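Local coordinates for protein uricase (Arthrobacter globiformis, PDB 2YZC) that catalyses the oxidation of uric acid by molecular oxygen to 5-hydroxyisourate, the precursor of allantoin, and is seen here with bound allantoate, at residues L90-G93 / K94-E98; W190-T194 / V195-F199; A76-R79 / D80-T84; T69-N72 / T73-F77. All coordinates share one frame; numbering follows the deposited sequence.

Contact 1: L90-G93 / K94-E98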
loop_
_atom_site.group_PDB
_atom_site.type_symbol
_atom_site.label_atom_id
_atom_site.label_comp_id
_atom_site.label_asym_id
_atom_site.label_seq_id
_atom_site.Cartn_x
_atom_site.Cartn_y
_atom_site.Cartn_z
ATOM N N LEU A 90 3.214 29.641 -2.025
ATOM C CA LEU A 90 3.928 30.902 -1.821
ATOM C C LEU A 90 3.192 31.789 -0.819
ATOM O O LEU A 90 3.812 32.443 0.027
ATOM C CB LEU A 90 4.100 31.634 -3.157
ATOM C CG LEU A 90 5.197 31.075 -4.077
ATOM C CD1 LEU A 90 5.050 31.629 -5.489
ATOM C CD2 LEU A 90 6.560 31.441 -3.500
ATOM N N ARG A 91 1.869 31.803 -0.900
ATOM C CA ARG A 91 1.099 32.608 0.030
ATOM C C ARG A 91 1.287 32.083 1.453
ATOM O O ARG A 91 1.514 32.857 2.386
ATOM C CB ARG A 91 -0.385 32.593 -0.335
ATOM C CG ARG A 91 -1.197 33.515 0.558
ATOM C CD ARG A 91 -2.685 33.471 0.278
ATOM N NE ARG A 91 -3.386 34.333 1.227
ATOM C CZ ARG A 91 -4.705 34.398 1.362
ATOM N NH1 ARG A 91 -5.491 33.646 0.606
ATOM N NH2 ARG A 91 -5.237 35.218 2.259
ATOM N N LEU A 92 1.199 30.765 1.613
ATOM C CA LEU A 92 1.365 30.141 2.923
ATOM C C LEU A 92 2.750 30.414 3.501
ATOM O O LEU A 92 2.883 30.824 4.654
ATOM C CB LEU A 92 1.148 28.624 2.821
ATOM C CG LEU A 92 -0.301 28.148 2.693
ATOM C CD1 LEU A 92 -0.351 26.687 2.254
ATOM C CD2 LEU A 92 -1.002 28.344 4.033
ATOM N N GLY A 93 3.777 30.177 2.692
ATOM C CA GLY A 93 5.139 30.393 3.142
ATOM C C GLY A 93 5.408 31.811 3.601
ATOM O O GLY A 93 6.005 32.025 4.657
ATOM N N LYS A 94 4.978 32.786 2.808
ATOM C CA LYS A 94 5.192 34.184 3.164
ATOM C C LYS A 94 4.443 34.531 4.444
ATOM O O LYS A 94 4.943 35.286 5.276
ATOM C CB LYS A 94 4.731 35.102 2.033
ATOM C CG LYS A 94 5.505 34.933 0.737
ATOM C CD LYS A 94 4.934 35.840 -0.345
ATOM C CE LYS A 94 5.570 35.572 -1.694
ATOM N NZ LYS A 94 4.926 36.382 -2.773
ATOM N N HIS A 95 3.246 33.972 4.598
ATOM C CA HIS A 95 2.429 34.226 5.780
ATOM C C HIS A 95 3.137 33.846 7.074
ATOM O O HIS A 95 3.242 34.658 7.997
ATOM C CB HIS A 95 1.118 33.441 5.709
ATOM C CG HIS A 95 0.393 33.379 7.016
ATOM N ND1 HIS A 95 -0.224 34.476 7.578
ATOM C CD2 HIS A 95 0.231 32.363 7.897
ATOM C CE1 HIS A 95 -0.732 34.140 8.752
ATOM N NE2 HIS A 95 -0.470 32.864 8.968
ATOM N N PHE A 96 3.608 32.605 7.151
ATOM C CA PHE A 96 4.279 32.140 8.358
ATOM C C PHE A 96 5.616 32.816 8.622
ATOM O O PHE A 96 5.912 33.181 9.760
ATOM C CB PHE A 96 4.464 30.622 8.313
ATOM C CG PHE A 96 3.177 29.863 8.426
ATOM C CD1 PHE A 96 2.425 29.919 9.595
ATOM C CD2 PHE A 96 2.689 29.135 7.347
ATOM C CE1 PHE A 96 1.195 29.261 9.684
ATOM C CE2 PHE A 96 1.462 28.472 7.427
ATOM C CZ PHE A 96 0.717 28.537 8.594
ATOM N N THR A 97 6.424 32.988 7.584
ATOM C CA THR A 97 7.729 33.615 7.762
ATOM C C THR A 97 7.604 35.085 8.164
ATOM O O THR A 97 8.325 35.560 9.044
ATOM C CB THR A 97 8.576 33.501 6.480
ATOM O OG1 THR A 97 7.884 34.112 5.389
ATOM C CG2 THR A 97 8.830 32.036 6.141
ATOM N N GLU A 98 6.678 35.796 7.532
ATOM C CA GLU A 98 6.470 37.206 7.831
ATOM C C GLU A 98 5.625 37.431 9.086
ATOM O O GLU A 98 5.736 38.466 9.739
ATOM C CB GLU A 98 5.801 37.893 6.638
ATOM C CG GLU A 98 6.680 37.994 5.400
ATOM C CD GLU A 98 5.895 38.373 4.157
ATOM O OE1 GLU A 98 5.086 39.324 4.228
ATOM O OE2 GLU A 98 6.090 37.722 3.107
#
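Backbone hydrogen bonds of the i to i+4 kind run through this part of helix 85-99: Lys94 N to Leu90 O, His95 N to Arg91 O, Phe96 N to Leu92 O, which also has Phe96 CD2 3.2 Å away, and Thr97 N to Gly93 O. The carbonyl of Gly93 also lies 2.9 Å from Thr97 OG1, whose chi1 of 58° turns the hydroxyl back over the preceding turn; Lys94 O is within reach of the same proton, and the choice is not settled. Among the apolar contacts, Leu92 and Phe96 point the same way side by side, with Leu92 CD2 4.2 Å from Phe96 CE2. The imidazole of His95 sets its CD2 3.6 Å above the centre of one face of the Phe96 ring. An alanine in place of Phe96 would probably leave Leu92 CD2 and the His95 ring without this neighbour and open a gap between helix 85-99 and strand 38-50. Leu92, His95 and Phe96 pack on Thr73 of helix 67-78, and Phe96 continues to Ser46 and Leu48 of strand 38-50; elsewhere Leu90 meets strands 131-140 and 143-157, and Lys94 touches Gln144 of the latter.

Contact 2: W190-T194 / V195-F199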
loop_
_atom_site.group_PDB
_atom_site.type_symbol
_atom_site.label_atom_id
_atom_site.label_comp_id
_atom_site.label_asym_id
_atom_site.label_seq_id
_atom_site.Cartn_x
_atom_site.Cartn_y
_atom_site.Cartn_z
ATOM N N TRP A 190 12.221 19.389 -10.962
ATOM C CA TRP A 190 13.037 20.465 -11.505
ATOM C C TRP A 190 12.939 21.732 -10.657
ATOM O O TRP A 190 11.870 22.086 -10.140
ATOM C CB TRP A 190 12.638 20.724 -12.970
ATOM C CG TRP A 190 11.174 21.001 -13.192
ATOM C CD1 TRP A 190 10.575 22.225 -13.264
ATOM C CD2 TRP A 190 10.131 20.033 -13.396
ATOM N NE1 TRP A 190 9.229 22.084 -13.504
ATOM C CE2 TRP A 190 8.929 20.750 -13.589
ATOM C CE3 TRP A 190 10.096 18.634 -13.435
ATOM C CZ2 TRP A 190 7.701 20.115 -13.820
ATOM C CZ3 TRP A 190 8.871 17.999 -13.666
ATOM C CH2 TRP A 190 7.693 18.743 -13.855
ATOM N N ARG A 191 14.076 22.399 -10.496
ATOM C CA ARG A 191 14.152 23.608 -9.691
ATOM C C ARG A 191 14.143 24.869 -10.547
ATOM O O ARG A 191 14.940 25.005 -11.474
ATOM C CB ARG A 191 15.421 23.587 -8.837
ATOM C CG ARG A 191 15.606 24.830 -7.964
ATOM C CD ARG A 191 16.795 24.669 -7.022
ATOM N NE ARG A 191 18.079 24.683 -7.720
ATOM C CZ ARG A 191 18.653 25.783 -8.205
ATOM N NH1 ARG A 191 18.058 26.961 -8.073
ATOM N NH2 ARG A 191 19.828 25.709 -8.815
ATOM N N TYR A 192 13.237 25.787 -10.228
ATOM C CA TYR A 192 13.135 27.040 -10.955
ATOM C C TYR A 192 14.145 28.025 -10.379
ATOM O O TYR A 192 14.416 28.009 -9.182
ATOM C CB TYR A 192 11.724 27.614 -10.819
ATOM C CG TYR A 192 10.655 26.772 -11.482
ATOM C CD1 TYR A 192 10.700 26.505 -12.850
ATOM C CD2 TYR A 192 9.585 26.259 -10.748
ATOM C CE1 TYR A 192 9.708 25.753 -13.475
ATOM C CE2 TYR A 192 8.583 25.505 -11.364
ATOM C CZ TYR A 192 8.653 25.259 -12.727
ATOM O OH TYR A 192 7.669 24.527 -13.347
ATOM N N ASN A 193 14.709 28.877 -11.230
ATOM C CA ASN A 193 15.670 29.865 -10.754
ATOM C C ASN A 193 14.979 31.202 -10.492
ATOM O O ASN A 193 15.632 32.209 -10.209
ATOM C CB ASN A 193 16.819 30.032 -11.761
ATOM C CG ASN A 193 16.336 30.215 -13.184
ATOM O OD1 ASN A 193 16.918 29.657 -14.119
ATOM N ND2 ASN A 193 15.288 31.004 -13.365
ATOM N N THR A 194 13.650 31.190 -10.577
ATOM C CA THR A 194 12.835 32.380 -10.349
ATOM C C THR A 194 11.403 31.961 -10.034
ATOM O O THR A 194 10.961 30.902 -10.473
ATOM C CB THR A 194 12.797 33.286 -11.592
ATOM O OG1 THR A 194 11.903 34.379 -11.354
ATOM C CG2 THR A 194 12.311 32.504 -12.810
ATOM N N VAL A 195 10.679 32.787 -9.285
ATOM C CA VAL A 195 9.297 32.462 -8.950
ATOM C C VAL A 195 8.306 33.034 -9.963
ATOM O O VAL A 195 7.106 32.795 -9.856
ATOM C CB VAL A 195 8.904 32.966 -7.535
ATOM C CG1 VAL A 195 9.818 32.339 -6.490
ATOM C CG2 VAL A 195 8.979 34.483 -7.475
ATOM N N GLU A 196 8.789 33.789 -10.945
ATOM C CA GLU A 196 7.872 34.330 -11.940
ATOM C C GLU A 196 7.815 33.373 -13.126
ATOM O O GLU A 196 8.472 33.553 -14.152
ATOM C CB GLU A 196 8.274 35.752 -12.361
ATOM C CG GLU A 196 9.512 35.886 -13.207
ATOM C CD GLU A 196 9.873 37.346 -13.464
ATOM O OE1 GLU A 196 10.442 37.988 -12.552
ATOM O OE2 GLU A 196 9.578 37.849 -14.572
ATOM N N VAL A 197 7.008 32.335 -12.948
ATOM C CA VAL A 197 6.831 31.286 -13.939
ATOM C C VAL A 197 5.344 31.061 -14.193
ATOM O O VAL A 197 4.519 31.318 -13.317
ATOM C CB VAL A 197 7.417 29.949 -13.411
ATOM C CG1 VAL A 197 7.388 28.891 -14.497
ATOM C CG2 VAL A 197 8.828 30.160 -12.890
ATOM N N ASP A 198 5.001 30.606 -15.395
ATOM C CA ASP A 198 3.611 30.283 -15.710
ATOM C C ASP A 198 3.631 28.811 -15.309
ATOM O O ASP A 198 3.812 27.935 -16.148
ATOM C CB ASP A 198 3.338 30.411 -17.213
ATOM C CG ASP A 198 1.899 30.082 -17.578
ATOM O OD1 ASP A 198 1.274 29.260 -16.875
ATOM O OD2 ASP A 198 1.391 30.630 -18.580
ATOM N N PHE A 199 3.482 28.559 -14.013
ATOM C CA PHE A 199 3.552 27.209 -13.472
ATOM C C PHE A 199 2.787 26.115 -14.210
ATOM O O PHE A 199 3.346 25.050 -14.471
ATOM C CB PHE A 199 3.173 27.244 -11.991
ATOM C CG PHE A 199 4.109 28.077 -11.158
ATOM C CD1 PHE A 199 5.427 27.676 -10.961
ATOM C CD2 PHE A 199 3.683 29.274 -10.588
ATOM C CE1 PHE A 199 6.307 28.452 -10.206
ATOM C CE2 PHE A 199 4.557 30.057 -9.832
ATOM C CZ PHE A 199 5.868 29.646 -9.641
HETATM O O HOH W 1 5.345 24.100 -12.422
#
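Val197 and Phe199 both fold back on the ring of Tyr192, the last residue of strand 182-192, through a bend that holds two inverse gamma turns in close succession, centred on Glu196 and Asp198. The bend is a strand-to-helix connection, and Asp198 ends it as the N-cap of helix 199-216, its OD1 bonded to Ala201 N. Near its start, Thr194 OG1 accepts an almost straight hydrogen bond from Glu196 N (3.2 Å, 174°); chi1 of 175° sets the hydroxyl beside its own carbonyl carbon, within reach of the amide of Glu196. Val197 crosses the Tyr192 side chain at about a right angle and lies over one face of the phenol ring: CG2 stands 4.0 Å above the plane, toward the rim, and CG1 meets CE1. Phe199 presents its edge to the face of Tyr192 in an offset edge-to-face pair, with centroids 5.7 Å apart and planes at 65°. The closest carbons of this pair, Tyr192 CE2 and Phe199 CD1, are 3.9 Å apart. Beyond these rings, Val202 of the helix touches both Tyr192 and Val197, and Ile146 of strand 143-157 meets Phe199. The phenol oxygen has two partners: Trp190 NE1 donates to Tyr192 OH in the plane of the indole, and Tyr192 OH donates to a water that in turn donates to Phe199 O.

Contact 3: A76-R79 / D80-T84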
loop_
_atom_site.group_PDB
_atom_site.type_symbol
_atom_site.label_atom_id
_atom_site.label_comp_id
_atom_site.label_asym_id
_atom_site.label_seq_id
_atom_site.Cartn_x
_atom_site.Cartn_y
_atom_site.Cartn_z
ATOM N N ALA A 76 -8.233 28.244 5.493
ATOM C CA ALA A 76 -8.641 29.647 5.461
ATOM C C ALA A 76 -8.127 30.308 4.185
ATOM O O ALA A 76 -8.852 31.060 3.534
ATOM C CB ALA A 76 -8.106 30.391 6.688
ATOM N N PHE A 77 -6.882 30.021 3.819
ATOM C CA PHE A 77 -6.322 30.615 2.617
ATOM C C PHE A 77 -6.972 30.064 1.358
ATOM O O PHE A 77 -7.112 30.787 0.373
ATOM C CB PHE A 77 -4.800 30.404 2.549
ATOM C CG PHE A 77 -4.005 31.368 3.399
ATOM C CD1 PHE A 77 -2.627 31.487 3.228
ATOM C CD2 PHE A 77 -4.626 32.155 4.368
ATOM C CE1 PHE A 77 -1.879 32.373 4.005
ATOM C CE2 PHE A 77 -3.887 33.046 5.152
ATOM C CZ PHE A 77 -2.511 33.155 4.970
ATOM N N ALA A 78 -7.384 28.797 1.394
ATOM C CA ALA A 78 -8.008 28.170 0.230
ATOM C C ALA A 78 -9.314 28.866 -0.137
ATOM O O ALA A 78 -9.696 28.903 -1.302
ATOM C CB ALA A 78 -8.262 26.687 0.494
ATOM N N ARG A 79 -9.991 29.418 0.864
ATOM C CA ARG A 79 -11.253 30.123 0.649
ATOM C C ARG A 79 -11.143 31.258 -0.368
ATOM O O ARG A 79 -12.089 31.520 -1.109
ATOM C CB ARG A 79 -11.773 30.688 1.978
ATOM C CG ARG A 79 -12.986 31.601 1.839
ATOM C CD ARG A 79 -14.216 30.856 1.322
ATOM N NE ARG A 79 -15.387 31.734 1.275
ATOM C CZ ARG A 79 -15.698 32.516 0.245
ATOM N NH1 ARG A 79 -14.931 32.534 -0.840
ATOM N NH2 ARG A 79 -16.774 33.292 0.301
ATOM N N ASP A 80 -9.999 31.938 -0.399
ATOM C CA ASP A 80 -9.797 33.046 -1.337
ATOM C C ASP A 80 -9.472 32.562 -2.743
ATOM O O ASP A 80 -9.446 33.349 -3.688
ATOM C CB ASP A 80 -8.664 33.955 -0.857
ATOM C CG ASP A 80 -8.928 34.536 0.510
ATOM O OD1 ASP A 80 -10.025 35.098 0.709
ATOM O OD2 ASP A 80 -8.042 34.431 1.384
ATOM N N GLY A 81 -9.215 31.267 -2.878
ATOM C CA GLY A 81 -8.883 30.725 -4.180
ATOM C C GLY A 81 -7.416 30.939 -4.510
ATOM O O GLY A 81 -6.751 31.788 -3.923
ATOM N N PHE A 82 -6.910 30.162 -5.456
ATOM C CA PHE A 82 -5.519 30.263 -5.861
ATOM C C PHE A 82 -5.389 29.841 -7.317
ATOM O O PHE A 82 -6.027 28.881 -7.751
ATOM C CB PHE A 82 -4.632 29.385 -4.969
ATOM C CG PHE A 82 -5.195 28.014 -4.706
ATOM C CD1 PHE A 82 -6.174 27.826 -3.734
ATOM C CD2 PHE A 82 -4.738 26.909 -5.424
ATOM C CE1 PHE A 82 -6.695 26.553 -3.476
ATOM C CE2 PHE A 82 -5.249 25.634 -5.176
ATOM C CZ PHE A 82 -6.231 25.455 -4.198
ATOM N N ALA A 83 -4.562 30.568 -8.062
ATOM C CA ALA A 83 -4.356 30.307 -9.483
ATOM C C ALA A 83 -3.664 28.977 -9.746
ATOM O O ALA A 83 -4.078 28.215 -10.618
ATOM C CB ALA A 83 -3.548 31.445 -10.105
ATOM N N THR A 84 -2.607 28.705 -8.991
ATOM C CA THR A 84 -1.858 27.467 -9.152
ATOM C C THR A 84 -1.441 26.956 -7.783
ATOM O O THR A 84 -1.536 27.670 -6.787
ATOM C CB THR A 84 -0.569 27.685 -9.977
ATOM O OG1 THR A 84 0.272 28.616 -9.288
ATOM C CG2 THR A 84 -0.895 28.233 -11.370
HETATM O O HOH W 2 -5.073 31.709 -1.301
#
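The carbonyl oxygen of Phe77 accepts from both Asp80 N, at 3.2 Å, and a water 2.8 Å away. The amide of Asp80 reaches it from above the carbonyl plane, 56° out of it and not on a lone pair. The water also donates to Gly81 O and so bridges the last turn of the helix to the chain that leaves it. One residue further on, Gly81 N donates to Ala78 O at 2.9 Å, again from well above the carbonyl plane. This bond closes a type I beta turn from Ala78 to Gly81, through which the chain comes off the C-terminal end of helix 67-78. Gly81 is the first residue to abandon helical angles, with a positive phi of 82°; at these angles a beta carbon would collide with the carbonyl oxygen of Asp80, a strain that glycine avoids. Past the turn, Phe82 sets the edge of its ring against Ala78 CA, and Phe82 CE1 is also 4.3 Å from Ala78 CB; the ring meets that of Phe88 in helix 85-99 as well. The two charged residues of the turn are engaged elsewhere. Asp80 OD2 forms a salt bridge with Arg91 of helix 85-99. Arg79, with CG anti to its own amide nitrogen (chi1 172°) and the chain bent at chi2, extends to a neighbouring subunit, where its NH2 pairs with Asp263 of that subunit. The loop then runs to Thr84, whose side chain caps a backbone N at the start of helix 85-99; its OG1 is also hydrogen-bonded to Glu87 OE2.

Contact 4: T69-N72 / T73-F77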
loop_
_atom_site.group_PDB
_atom_site.type_symbol
_atom_site.label_atom_id
_atom_site.label_comp_id
_atom_site.label_asym_id
_atom_site.label_seq_id
_atom_site.Cartn_x
_atom_site.Cartn_y
_atom_site.Cartn_z
ATOM N N THR A 69 -2.959 24.890 13.991
ATOM C CA THR A 69 -3.134 26.238 13.466
ATOM C C THR A 69 -2.663 26.309 12.019
ATOM O O THR A 69 -3.270 26.987 11.188
ATOM C CB THR A 69 -2.343 27.265 14.291
ATOM O OG1 THR A 69 -2.845 27.277 15.631
ATOM C CG2 THR A 69 -2.481 28.657 13.687
ATOM N N GLN A 70 -1.573 25.610 11.725
ATOM C CA GLN A 70 -1.045 25.584 10.372
ATOM C C GLN A 70 -2.092 24.966 9.461
ATOM O O GLN A 70 -2.322 25.443 8.351
ATOM C CB GLN A 70 0.262 24.790 10.326
ATOM C CG GLN A 70 1.398 25.493 11.073
ATOM C CD GLN A 70 2.703 24.726 11.051
ATOM O OE1 GLN A 70 3.173 24.307 9.992
ATOM N NE2 GLN A 70 3.307 24.552 12.224
ATOM N N LYS A 71 -2.738 23.907 9.940
ATOM C CA LYS A 71 -3.781 23.248 9.161
ATOM C C LYS A 71 -4.941 24.206 8.891
ATOM O O LYS A 71 -5.445 24.281 7.773
ATOM C CB LYS A 71 -4.305 22.018 9.906
ATOM C CG LYS A 71 -5.489 21.354 9.218
ATOM C CD LYS A 71 -6.226 20.406 10.153
ATOM C CE LYS A 71 -6.901 21.167 11.290
ATOM N NZ LYS A 71 -7.714 20.263 12.151
ATOM N N ASN A 72 -5.377 24.928 9.921
ATOM C CA ASN A 72 -6.478 25.878 9.761
ATOM C C ASN A 72 -6.137 26.955 8.737
ATOM O O ASN A 72 -6.990 27.377 7.955
ATOM C CB ASN A 72 -6.814 26.565 11.092
ATOM C CG ASN A 72 -7.436 25.625 12.102
ATOM O OD1 ASN A 72 -8.025 24.606 11.740
ATOM N ND2 ASN A 72 -7.330 25.975 13.376
ATOM N N THR A 73 -4.886 27.402 8.751
ATOM C CA THR A 73 -4.441 28.447 7.837
ATOM C C THR A 73 -4.548 27.998 6.384
ATOM O O THR A 73 -4.900 28.789 5.510
ATOM C CB THR A 73 -2.999 28.874 8.161
ATOM O OG1 THR A 73 -2.918 29.248 9.546
ATOM C CG2 THR A 73 -2.590 30.060 7.307
ATOM N N VAL A 74 -4.250 26.726 6.129
ATOM C CA VAL A 74 -4.351 26.173 4.778
ATOM C C VAL A 74 -5.791 26.287 4.265
ATOM O O VAL A 74 -6.033 26.742 3.146
ATOM C CB VAL A 74 -3.929 24.687 4.752
ATOM C CG1 VAL A 74 -4.238 24.070 3.392
ATOM C CG2 VAL A 74 -2.440 24.574 5.057
ATOM N N TYR A 75 -6.752 25.874 5.083
ATOM C CA TYR A 75 -8.150 25.946 4.670
ATOM C C TYR A 75 -8.638 27.394 4.555
ATOM O O TYR A 75 -9.365 27.737 3.625
ATOM C CB TYR A 75 -9.029 25.151 5.645
ATOM C CG TYR A 75 -8.845 23.651 5.524
ATOM C CD1 TYR A 75 -9.124 22.997 4.323
ATOM C CD2 TYR A 75 -8.367 22.890 6.593
ATOM C CE1 TYR A 75 -8.929 21.625 4.183
ATOM C CE2 TYR A 75 -8.167 21.506 6.466
ATOM C CZ TYR A 75 -8.450 20.888 5.260
ATOM O OH TYR A 75 -8.251 19.538 5.115
ATOM N N ALA A 76 -8.233 28.244 5.493
ATOM C CA ALA A 76 -8.641 29.647 5.461
ATOM C C ALA A 76 -8.127 30.308 4.185
ATOM O O ALA A 76 -8.852 31.060 3.534
ATOM C CB ALA A 76 -8.106 30.391 6.688
ATOM N N PHE A 77 -6.882 30.021 3.819
ATOM C CA PHE A 77 -6.322 30.615 2.617
ATOM C C PHE A 77 -6.972 30.064 1.358
ATOM O O PHE A 77 -7.112 30.787 0.373
ATOM C CB PHE A 77 -4.800 30.404 2.549
ATOM C CG PHE A 77 -4.005 31.368 3.399
ATOM C CD1 PHE A 77 -2.627 31.487 3.228
ATOM C CD2 PHE A 77 -4.626 32.155 4.368
ATOM C CE1 PHE A 77 -1.879 32.373 4.005
ATOM C CE2 PHE A 77 -3.887 33.046 5.152
ATOM C CZ PHE A 77 -2.511 33.155 4.970
#
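From its CB, 3.5 Å from Gln70 O, the side chain of Thr73 divides into a polar and an apolar branch. OG1, lying beside its own backbone N (chi1 -54°), donates to Thr69 O at 2.8 Å. Thr73 N donates to the same oxygen from the opposite face of the carbonyl plane, so one acceptor takes two bonds from one residue. CG2 goes the other way, anti to the backbone N, and stands 3.8 Å above the centre of one face of the Phe77 ring. A valine in place of Thr73 would probably cost Thr69 O its second hydrogen bond, leaving this carbonyl held by the backbone amide alone among the donors of the two segments. The motif is the alpha-helical one in which a threonine hydroxyl bonds the carbonyl four residues back, here within helix 67-78, which begins at Thr67 and Asp68, two residues that line the pocket of the bound allantoate. On another side of the helix Lys71 CG packs 3.8 Å from Tyr75 CE2, while Lys71 NZ forms a salt bridge with Asp68 and Tyr75 OH bonds Arg26 O in strand 13-31. Asn72 reaches a neighbouring subunit, where its ND2 donates to Tyr171 O and Thr173 OG1 of that chain.

Followed from the N terminus, the chain first passes contact 4, inside helix 67-78, and then contact 3, which overlaps it at Ala76 and Phe77 and turns the chain off that helix. Contact 1 lies within the next helix, 85-99. None of the contacts closes a long loop, and beyond that overlap they lie in series without nesting or crossing. Phe77, shared by contacts 3 and 4, packs on Leu92 and His95 of contact 1, joining the two successive helices. Contact 2 comes much later in the chain and links strand 182-192 to helix 199-216; its Phe199 touches Thr84 of contact 3, whereas the nearest atoms of contacts 2 and 4 are about 15 Å apart.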